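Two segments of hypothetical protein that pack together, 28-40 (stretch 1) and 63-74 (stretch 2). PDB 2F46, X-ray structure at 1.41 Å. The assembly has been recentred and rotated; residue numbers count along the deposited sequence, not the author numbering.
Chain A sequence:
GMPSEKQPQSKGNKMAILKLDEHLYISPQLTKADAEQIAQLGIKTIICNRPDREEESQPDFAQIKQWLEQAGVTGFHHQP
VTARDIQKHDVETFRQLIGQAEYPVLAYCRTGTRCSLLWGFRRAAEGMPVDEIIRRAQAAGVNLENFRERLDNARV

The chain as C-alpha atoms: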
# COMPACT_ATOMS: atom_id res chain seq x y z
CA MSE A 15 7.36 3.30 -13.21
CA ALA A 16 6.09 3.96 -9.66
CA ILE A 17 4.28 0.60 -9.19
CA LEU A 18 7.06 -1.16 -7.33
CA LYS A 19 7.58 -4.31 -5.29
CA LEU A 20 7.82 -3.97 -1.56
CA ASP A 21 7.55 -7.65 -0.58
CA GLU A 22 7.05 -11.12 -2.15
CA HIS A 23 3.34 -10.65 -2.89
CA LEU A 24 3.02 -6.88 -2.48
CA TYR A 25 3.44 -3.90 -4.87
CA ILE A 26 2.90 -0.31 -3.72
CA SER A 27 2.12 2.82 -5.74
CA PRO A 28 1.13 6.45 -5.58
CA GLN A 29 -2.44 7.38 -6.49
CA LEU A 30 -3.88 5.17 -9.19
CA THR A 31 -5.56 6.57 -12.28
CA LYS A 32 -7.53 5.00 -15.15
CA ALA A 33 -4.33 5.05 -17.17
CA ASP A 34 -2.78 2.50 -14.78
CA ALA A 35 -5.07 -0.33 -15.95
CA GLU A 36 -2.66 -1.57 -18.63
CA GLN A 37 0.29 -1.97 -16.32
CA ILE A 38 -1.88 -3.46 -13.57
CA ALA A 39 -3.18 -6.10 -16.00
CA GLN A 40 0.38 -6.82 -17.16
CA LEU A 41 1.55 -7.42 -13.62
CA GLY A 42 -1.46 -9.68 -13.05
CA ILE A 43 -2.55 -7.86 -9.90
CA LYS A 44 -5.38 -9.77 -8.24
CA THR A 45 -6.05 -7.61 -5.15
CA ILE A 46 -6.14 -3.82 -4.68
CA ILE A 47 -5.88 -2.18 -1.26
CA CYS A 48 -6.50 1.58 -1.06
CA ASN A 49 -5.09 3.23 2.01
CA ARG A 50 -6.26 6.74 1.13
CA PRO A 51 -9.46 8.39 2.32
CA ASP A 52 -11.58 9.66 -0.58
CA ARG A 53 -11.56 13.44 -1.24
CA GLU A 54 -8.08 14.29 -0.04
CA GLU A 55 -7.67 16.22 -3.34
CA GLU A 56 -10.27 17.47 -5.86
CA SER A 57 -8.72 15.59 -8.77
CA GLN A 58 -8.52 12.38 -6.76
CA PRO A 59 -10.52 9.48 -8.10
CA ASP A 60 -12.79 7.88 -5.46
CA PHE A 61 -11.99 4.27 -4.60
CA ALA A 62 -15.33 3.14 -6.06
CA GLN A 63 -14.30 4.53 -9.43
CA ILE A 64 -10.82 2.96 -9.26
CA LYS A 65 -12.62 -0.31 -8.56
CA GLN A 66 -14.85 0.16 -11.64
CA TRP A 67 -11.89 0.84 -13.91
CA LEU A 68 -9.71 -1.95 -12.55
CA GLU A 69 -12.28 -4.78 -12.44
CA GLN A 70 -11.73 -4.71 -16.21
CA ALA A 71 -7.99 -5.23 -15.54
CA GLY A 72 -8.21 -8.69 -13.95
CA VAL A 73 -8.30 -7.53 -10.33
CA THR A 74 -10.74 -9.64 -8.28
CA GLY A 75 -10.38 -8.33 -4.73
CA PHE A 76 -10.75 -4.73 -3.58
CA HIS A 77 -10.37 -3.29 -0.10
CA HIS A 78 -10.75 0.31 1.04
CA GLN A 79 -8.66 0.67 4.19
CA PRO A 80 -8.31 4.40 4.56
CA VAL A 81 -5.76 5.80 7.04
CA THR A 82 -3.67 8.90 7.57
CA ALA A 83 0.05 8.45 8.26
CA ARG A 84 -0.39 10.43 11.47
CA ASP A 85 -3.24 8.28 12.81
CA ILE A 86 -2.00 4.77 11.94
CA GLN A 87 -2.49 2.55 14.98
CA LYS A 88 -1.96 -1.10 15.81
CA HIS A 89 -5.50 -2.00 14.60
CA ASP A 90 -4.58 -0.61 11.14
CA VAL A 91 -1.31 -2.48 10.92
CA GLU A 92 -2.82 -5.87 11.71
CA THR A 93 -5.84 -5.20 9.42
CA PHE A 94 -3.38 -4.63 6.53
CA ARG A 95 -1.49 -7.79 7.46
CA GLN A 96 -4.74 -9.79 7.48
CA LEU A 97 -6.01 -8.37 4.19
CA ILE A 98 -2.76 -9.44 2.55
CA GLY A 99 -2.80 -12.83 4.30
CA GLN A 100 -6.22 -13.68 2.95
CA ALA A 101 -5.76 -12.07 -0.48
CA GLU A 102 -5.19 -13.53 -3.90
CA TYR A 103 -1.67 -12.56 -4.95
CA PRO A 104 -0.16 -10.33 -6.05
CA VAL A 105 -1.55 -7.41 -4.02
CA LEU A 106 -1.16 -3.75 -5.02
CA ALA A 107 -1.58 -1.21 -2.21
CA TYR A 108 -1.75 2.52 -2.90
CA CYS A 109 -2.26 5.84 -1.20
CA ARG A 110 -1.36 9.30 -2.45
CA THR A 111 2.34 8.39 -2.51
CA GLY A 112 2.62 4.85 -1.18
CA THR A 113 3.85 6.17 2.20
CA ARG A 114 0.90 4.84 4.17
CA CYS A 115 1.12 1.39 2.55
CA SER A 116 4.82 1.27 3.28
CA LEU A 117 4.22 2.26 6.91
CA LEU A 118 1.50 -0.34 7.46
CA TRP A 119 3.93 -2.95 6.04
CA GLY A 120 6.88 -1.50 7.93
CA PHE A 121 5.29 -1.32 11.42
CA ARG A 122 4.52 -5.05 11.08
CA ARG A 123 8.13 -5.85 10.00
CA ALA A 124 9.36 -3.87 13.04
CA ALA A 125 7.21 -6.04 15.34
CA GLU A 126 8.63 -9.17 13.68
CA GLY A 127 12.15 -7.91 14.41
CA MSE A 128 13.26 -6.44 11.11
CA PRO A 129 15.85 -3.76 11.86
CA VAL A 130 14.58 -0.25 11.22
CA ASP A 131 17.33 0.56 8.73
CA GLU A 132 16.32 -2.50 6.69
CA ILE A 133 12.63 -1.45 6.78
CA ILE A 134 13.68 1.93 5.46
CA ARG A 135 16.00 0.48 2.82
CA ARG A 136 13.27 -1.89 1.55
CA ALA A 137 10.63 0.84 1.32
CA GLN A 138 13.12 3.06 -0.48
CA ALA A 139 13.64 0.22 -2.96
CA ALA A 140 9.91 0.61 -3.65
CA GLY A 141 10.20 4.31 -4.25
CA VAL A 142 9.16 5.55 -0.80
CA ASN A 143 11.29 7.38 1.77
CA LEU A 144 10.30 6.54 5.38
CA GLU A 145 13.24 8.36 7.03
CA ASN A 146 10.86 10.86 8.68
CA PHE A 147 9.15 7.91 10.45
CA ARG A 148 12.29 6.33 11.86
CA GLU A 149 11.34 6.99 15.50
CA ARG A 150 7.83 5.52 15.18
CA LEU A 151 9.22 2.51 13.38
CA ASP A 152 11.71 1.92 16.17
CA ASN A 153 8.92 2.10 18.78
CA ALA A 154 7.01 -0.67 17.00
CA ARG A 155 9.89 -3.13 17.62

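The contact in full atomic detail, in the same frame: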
# COMPACT_ATOMS: atom_id res chain seq x y z
N PRO A 28 1.87 5.25 -5.77
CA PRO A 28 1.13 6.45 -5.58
C PRO A 28 -0.26 6.35 -6.18
O PRO A 28 -0.67 5.30 -6.74
CB PRO A 28 1.95 7.51 -6.33
CG PRO A 28 2.79 6.78 -7.21
CD PRO A 28 2.96 5.41 -6.74
N GLN A 29 -1.04 7.42 -6.09
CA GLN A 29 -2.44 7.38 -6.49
C GLN A 29 -2.68 6.79 -7.87
O GLN A 29 -2.07 7.25 -8.85
CB GLN A 29 -3.02 8.79 -6.45
CG GLN A 29 -4.42 8.92 -6.92
CD GLN A 29 -5.41 8.23 -6.02
OE1 GLN A 29 -5.37 8.42 -4.78
NE2 GLN A 29 -6.32 7.44 -6.60
N LEU A 30 -3.54 5.81 -7.93
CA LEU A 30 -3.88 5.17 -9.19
C LEU A 30 -4.82 6.04 -10.00
O LEU A 30 -5.63 6.81 -9.45
CB LEU A 30 -4.53 3.81 -8.98
CG LEU A 30 -3.62 2.80 -8.30
CD1 LEU A 30 -4.33 1.47 -8.16
CD2 LEU A 30 -2.28 2.65 -8.94
N THR A 31 -4.70 5.88 -11.31
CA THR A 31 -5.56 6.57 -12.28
C THR A 31 -6.05 5.53 -13.28
O THR A 31 -5.56 4.41 -13.31
CB THR A 31 -4.78 7.61 -13.05
OG1 THR A 31 -3.78 6.94 -13.83
CG2 THR A 31 -4.11 8.58 -12.09
N LYS A 32 -7.02 5.90 -14.11
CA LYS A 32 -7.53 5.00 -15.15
C LYS A 32 -6.42 4.50 -16.06
O LYS A 32 -6.43 3.35 -16.49
CB LYS A 32 -8.54 5.75 -16.01
CG LYS A 32 -9.24 4.88 -17.00
CD LYS A 32 -10.29 5.69 -17.74
CE LYS A 32 -11.09 4.80 -18.64
NZ LYS A 32 -12.23 5.54 -19.22
N ALA A 33 -5.45 5.37 -16.33
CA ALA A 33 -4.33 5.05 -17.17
C ALA A 33 -3.46 3.93 -16.65
O ALA A 33 -2.68 3.38 -17.40
CB ALA A 33 -3.49 6.29 -17.40
N ASP A 34 -3.58 3.58 -15.35
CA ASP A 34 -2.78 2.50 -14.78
C ASP A 34 -3.29 1.09 -15.07
O ASP A 34 -2.59 0.13 -14.75
CB ASP A 34 -2.67 2.67 -13.25
CG ASP A 34 -1.80 3.83 -12.89
OD1 ASP A 34 -0.64 3.91 -13.37
OD2 ASP A 34 -2.25 4.68 -12.11
N ALA A 35 -4.48 0.98 -15.66
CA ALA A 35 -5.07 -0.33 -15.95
C ALA A 35 -4.16 -1.25 -16.74
O ALA A 35 -4.03 -2.43 -16.41
CB ALA A 35 -6.38 -0.17 -16.65
N GLU A 36 -3.54 -0.74 -17.80
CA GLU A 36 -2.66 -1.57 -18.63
C GLU A 36 -1.55 -2.22 -17.83
O GLU A 36 -1.32 -3.41 -17.94
CB GLU A 36 -2.02 -0.77 -19.77
CG GLU A 36 -2.69 -0.97 -21.12
N GLN A 37 -0.83 -1.43 -17.04
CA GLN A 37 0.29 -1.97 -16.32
C GLN A 37 -0.18 -2.95 -15.23
O GLN A 37 0.48 -3.94 -14.95
CB GLN A 37 1.15 -0.86 -15.71
CG GLN A 37 2.36 -1.42 -14.97
CD GLN A 37 3.21 -0.38 -14.26
OE1 GLN A 37 2.82 0.79 -14.12
NE2 GLN A 37 4.37 -0.81 -13.79
N ILE A 38 -1.31 -2.61 -14.61
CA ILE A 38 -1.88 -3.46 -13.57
C ILE A 38 -2.23 -4.83 -14.13
O ILE A 38 -1.92 -5.84 -13.50
CB ILE A 38 -3.06 -2.74 -12.91
CG1 ILE A 38 -2.48 -1.69 -11.95
CG2 ILE A 38 -3.95 -3.67 -12.12
CD1 ILE A 38 -3.48 -0.70 -11.37
N ALA A 39 -2.82 -4.84 -15.33
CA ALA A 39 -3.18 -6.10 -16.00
C ALA A 39 -1.93 -6.89 -16.35
O ALA A 39 -1.88 -8.12 -16.17
CB ALA A 39 -3.98 -5.81 -17.22
N GLN A 40 -0.90 -6.19 -16.80
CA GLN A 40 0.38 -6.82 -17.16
C GLN A 40 1.08 -7.49 -16.00
O GLN A 40 1.71 -8.52 -16.14
CB GLN A 40 1.32 -5.81 -17.82
CG GLN A 40 2.74 -6.33 -18.10
CD GLN A 40 3.77 -5.95 -17.01
OE1 GLN A 40 3.83 -4.80 -16.56
NE2 GLN A 40 4.62 -6.92 -16.63
N GLN A 63 -14.55 4.33 -8.02
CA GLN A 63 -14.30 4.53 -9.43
C GLN A 63 -13.02 3.80 -9.88
O GLN A 63 -12.93 3.26 -10.97
CB GLN A 63 -14.21 6.02 -9.78
CG GLN A 63 -13.99 6.33 -11.28
CD GLN A 63 -15.02 5.63 -12.14
OE1 GLN A 63 -16.20 5.60 -11.81
NE2 GLN A 63 -14.57 5.01 -13.23
N ILE A 64 -12.00 3.78 -9.02
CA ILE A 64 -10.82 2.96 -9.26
C ILE A 64 -11.24 1.50 -9.38
O ILE A 64 -10.77 0.81 -10.31
CB ILE A 64 -9.77 3.17 -8.13
CG1 ILE A 64 -9.18 4.58 -8.18
CG2 ILE A 64 -8.64 2.14 -8.21
CD1 ILE A 64 -8.45 4.93 -9.45
N LYS A 65 -12.09 1.02 -8.48
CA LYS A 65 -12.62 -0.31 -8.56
C LYS A 65 -13.31 -0.58 -9.89
O LYS A 65 -13.08 -1.60 -10.54
CB LYS A 65 -13.53 -0.63 -7.35
CG LYS A 65 -14.17 -2.00 -7.37
CD LYS A 65 -14.84 -2.31 -6.06
CE LYS A 65 -15.55 -3.65 -6.11
NZ LYS A 65 -16.13 -3.95 -4.76
N GLN A 66 -14.18 0.33 -10.32
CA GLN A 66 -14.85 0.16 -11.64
C GLN A 66 -13.88 0.02 -12.78
O GLN A 66 -14.07 -0.83 -13.67
CB GLN A 66 -15.71 1.38 -11.94
CG GLN A 66 -17.06 1.37 -11.34
CD GLN A 66 -18.01 2.34 -12.06
OE1 GLN A 66 -18.05 3.54 -11.75
NE2 GLN A 66 -18.76 1.82 -13.02
N TRP A 67 -12.86 0.86 -12.82
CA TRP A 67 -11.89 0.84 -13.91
C TRP A 67 -11.06 -0.43 -13.85
O TRP A 67 -10.83 -1.09 -14.88
CB TRP A 67 -10.95 2.06 -13.86
CG TRP A 67 -11.57 3.37 -14.23
CD1 TRP A 67 -12.56 3.58 -15.15
CD2 TRP A 67 -11.17 4.67 -13.77
NE1 TRP A 67 -12.83 4.92 -15.25
CE2 TRP A 67 -11.97 5.62 -14.43
CE3 TRP A 67 -10.19 5.12 -12.87
CZ2 TRP A 67 -11.88 6.99 -14.19
CZ3 TRP A 67 -10.09 6.49 -12.63
CH2 TRP A 67 -10.94 7.41 -13.28
N LEU A 68 -10.67 -0.85 -12.66
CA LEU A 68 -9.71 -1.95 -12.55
C LEU A 68 -10.31 -3.36 -12.51
O LEU A 68 -9.58 -4.34 -12.71
CB LEU A 68 -8.74 -1.71 -11.38
CG LEU A 68 -7.92 -0.45 -11.46
CD1 LEU A 68 -6.96 -0.38 -10.28
CD2 LEU A 68 -7.15 -0.36 -12.76
N GLU A 69 -11.61 -3.49 -12.30
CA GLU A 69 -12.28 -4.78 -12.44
C GLU A 69 -12.16 -5.29 -13.89
O GLU A 69 -12.26 -6.48 -14.14
CB GLU A 69 -13.76 -4.67 -12.09
CG GLU A 69 -14.03 -4.66 -10.60
CD GLU A 69 -15.46 -4.33 -10.27
OE1 GLU A 69 -16.13 -3.68 -11.10
OE2 GLU A 69 -15.92 -4.72 -9.18
N GLN A 70 -11.95 -4.36 -14.82
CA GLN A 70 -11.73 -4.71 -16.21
C GLN A 70 -10.27 -5.05 -16.48
O GLN A 70 -9.92 -5.37 -17.63
CB GLN A 70 -12.17 -3.54 -17.09
CG GLN A 70 -13.64 -3.17 -16.92
CD GLN A 70 -14.57 -4.38 -17.02
OE1 GLN A 70 -14.40 -5.24 -17.90
NE2 GLN A 70 -15.56 -4.46 -16.12
N ALA A 71 -9.44 -5.01 -15.44
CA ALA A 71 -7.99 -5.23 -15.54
C ALA A 71 -7.54 -6.51 -14.83
O ALA A 71 -6.34 -6.69 -14.58
CB ALA A 71 -7.25 -4.02 -14.97
N GLY A 72 -8.49 -7.38 -14.48
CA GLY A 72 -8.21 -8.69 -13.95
C GLY A 72 -8.15 -8.75 -12.44
O GLY A 72 -7.89 -9.79 -11.87
N VAL A 73 -8.38 -7.61 -11.78
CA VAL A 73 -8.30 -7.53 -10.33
C VAL A 73 -9.61 -8.06 -9.78
O VAL A 73 -10.67 -7.62 -10.25
CB VAL A 73 -8.09 -6.08 -9.89
CG1 VAL A 73 -7.98 -6.01 -8.38
CG2 VAL A 73 -6.86 -5.47 -10.50
N THR A 74 -9.55 -8.95 -8.80
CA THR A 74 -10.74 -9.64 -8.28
C THR A 74 -11.08 -9.27 -6.84
O THR A 74 -12.23 -9.42 -6.44
CB THR A 74 -10.61 -11.16 -8.35
OG1 THR A 74 -9.45 -11.62 -7.61
CG2 THR A 74 -10.53 -11.60 -9.78
O HOH W 1 -14.31 6.70 -17.04

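No direct hydrogen bond crosses this contact, so the 516 Å² buried between the stretches, both sides summed, must be read mainly as a fit of apolar shapes. The clearest bump is Leu 68. Leu 68 CD1 lies 3.9 Å from Leu 30 CD1 and 3.7 Å from Ile 38 CD1, while Leu 68 CD2 lies 3.8 Å from Ala 35 CA; the isobutyl fork thus occupies a hollow walled by two larger side chains and floored by an alanine backbone. Farther along, small residues permit close approach: the CA atoms of Ala 39 and Ala 71 are 4.9 Å apart, and Ala 39 CA sits 3.5 Å from Ala 71 O, a CA-H...O contact with 136° at the hydrogen. Ala 71 CB also meets Ala 35 CB at 4.3 Å. Ile 38 CG2 reaches Val 73 CG2 at 3.8 Å.

Toward the start of stretch 1, Ile 64 CD1 presses on the backbone, 3.4 Å from Leu 30 O. Leu 30 O also accepts a hydrogen bond from Gln 29 NE2 (3.0 Å). Lys 32 CB stands 3.5 Å from the centroid of the Trp 67 six-membered ring, 10° off its normal, evidence for a CH-pi contact over the face. One water bridges the pair, accepting from Lys 32 NZ (3.2 Å) and Trp 67 NE1 (2.9 Å).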